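Leucyl-tRNA synthetase (Giardia intestinalis, PDB 3PZ6) probably charges tRNA(Leu) with leucine at the expense of ATP, this piece being its CP1 editing domain, linked to deacylation of wrongly charged tRNA. Local coordinates at residues 97-102 with 182-187. The protein carries 2 engineered substitutions. Residues are numbered along the deposited sequence; the frame is centred on the assembly and turned at random.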
# COMPACT_ATOMS: atom_id res chain seq x y z
N ASN A 97 -0.76 -5.60 2.46
CA ASN A 97 0.24 -4.74 3.08
C ASN A 97 0.74 -3.75 2.04
O ASN A 97 0.22 -3.70 0.92
CB ASN A 97 1.41 -5.57 3.63
CG ASN A 97 2.21 -6.30 2.53
OD1 ASN A 97 3.32 -5.89 2.18
ND2 ASN A 97 1.64 -7.38 2.00
N CYS A 98 1.74 -2.95 2.40
CA CYS A 98 2.46 -2.14 1.42
C CYS A 98 3.96 -2.13 1.75
O CYS A 98 4.37 -2.70 2.76
CB CYS A 98 1.88 -0.73 1.32
SG CYS A 98 2.02 0.26 2.82
N TRP A 99 4.75 -1.51 0.88
CA TRP A 99 6.21 -1.59 0.96
C TRP A 99 6.83 -0.20 0.97
O TRP A 99 6.41 0.68 0.23
CB TRP A 99 6.78 -2.34 -0.24
CG TRP A 99 6.25 -3.71 -0.50
CD1 TRP A 99 5.53 -4.11 -1.58
CD2 TRP A 99 6.42 -4.88 0.32
NE1 TRP A 99 5.24 -5.45 -1.50
CE2 TRP A 99 5.77 -5.95 -0.34
CE3 TRP A 99 7.06 -5.13 1.55
CZ2 TRP A 99 5.73 -7.25 0.18
CZ3 TRP A 99 7.02 -6.41 2.07
CH2 TRP A 99 6.35 -7.46 1.38
N VAL A 100 7.84 -0.02 1.82
CA VAL A 100 8.70 1.17 1.78
C VAL A 100 10.14 0.71 1.83
O VAL A 100 10.42 -0.39 2.30
CB VAL A 100 8.44 2.15 2.95
CG1 VAL A 100 6.99 2.66 2.94
CG2 VAL A 100 8.81 1.53 4.28
N LEU A 101 11.06 1.53 1.32
CA LEU A 101 12.48 1.26 1.47
C LEU A 101 12.92 1.64 2.88
O LEU A 101 12.83 2.82 3.25
CB LEU A 101 13.32 2.01 0.42
CG LEU A 101 14.83 1.76 0.48
CD1 LEU A 101 15.20 0.31 0.12
CD2 LEU A 101 15.59 2.75 -0.41
N PRO A 102 13.37 0.65 3.67
CA PRO A 102 13.71 0.87 5.08
C PRO A 102 14.73 1.99 5.28
O PRO A 102 14.74 2.63 6.33
CB PRO A 102 14.31 -0.46 5.50
CG PRO A 102 13.65 -1.46 4.60
CD PRO A 102 13.54 -0.76 3.28
N GLY A 182 8.33 5.51 -4.31
CA GLY A 182 9.12 4.85 -3.28
C GLY A 182 8.27 4.01 -2.35
O GLY A 182 8.79 3.31 -1.48
N ILE A 183 6.95 4.09 -2.53
CA ILE A 183 5.99 3.24 -1.82
C ILE A 183 5.26 2.39 -2.86
O ILE A 183 4.80 2.90 -3.88
CB ILE A 183 4.98 4.07 -1.00
CG1 ILE A 183 5.72 5.05 -0.09
CG2 ILE A 183 4.07 3.14 -0.17
CD1 ILE A 183 4.90 6.25 0.33
N VAL A 184 5.17 1.09 -2.59
CA VAL A 184 4.57 0.15 -3.53
C VAL A 184 3.42 -0.60 -2.84
O VAL A 184 3.47 -0.85 -1.63
CB VAL A 184 5.64 -0.84 -4.08
CG1 VAL A 184 5.04 -1.77 -5.11
CG2 VAL A 184 6.80 -0.09 -4.70
N THR A 185 2.39 -0.95 -3.61
CA THR A 185 1.29 -1.75 -3.10
C THR A 185 1.73 -3.19 -3.01
O THR A 185 2.72 -3.59 -3.64
CB THR A 185 0.05 -1.68 -4.02
OG1 THR A 185 0.35 -2.26 -5.29
CG2 THR A 185 -0.41 -0.24 -4.21
N SER A 186 1.01 -3.99 -2.21
CA SER A 186 1.31 -5.41 -2.12
C SER A 186 0.07 -6.24 -2.34
O SER A 186 -0.88 -6.18 -1.55
CB SER A 186 1.95 -5.76 -0.78
OG SER A 186 2.27 -7.15 -0.73
N VAL A 187 0.08 -7.02 -3.42
CA VAL A 187 -1.01 -7.92 -3.76
C VAL A 187 -0.42 -9.32 -4.03
O VAL A 187 -0.23 -9.70 -5.18
CB VAL A 187 -1.81 -7.40 -4.97
CG1 VAL A 187 -3.07 -8.24 -5.19
CG2 VAL A 187 -2.18 -5.93 -4.78
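Trp99 and Ser186 meet on the face of the sheet that also carries Asn97 and Val184, with the five-membered ring of the indole beside Ser186 of strand 183-186, which approaches it obliquely. Its CG lies anti to the carbonyl carbon (chi1 -55°), and Trp99 NE1 stands 3.4 Å from Ser186 CB. The indole N-H is spent on Asp194 of helix 192-202, which would help to hold the ring's rotation. Toward the start of strand 183-186, Trp99 CD1 packs 4.1 Å from Val184 CB. Asn97 OD1 sits over one face of the Trp99 ring, offset toward its rim, 3.3 Å above the plane. The other arm of the amide, ND2, gives Ser186 OG a weak bond (2.8 Å, 122° at the hydrogen). Backbone evidence for the pairing is firm: Trp99 N reaches Val184 O at 2.9 Å, and Val184 N returns to Trp99 O at 3.1 Å. On the opposite face Val100 and Ile183 lie side by side, CG1 to CG1 4.1 Å. Strand 167-171 pairs with the other edge of 97-100, running parallel to it. With strand directions 154° apart, 97-100 and 183-186 form a buried antiparallel ladder within the mixed beta-sheet of the CP1 editing domain, an insertion shared by the leucyl, isoleucyl and valyl enzymes of class Ia.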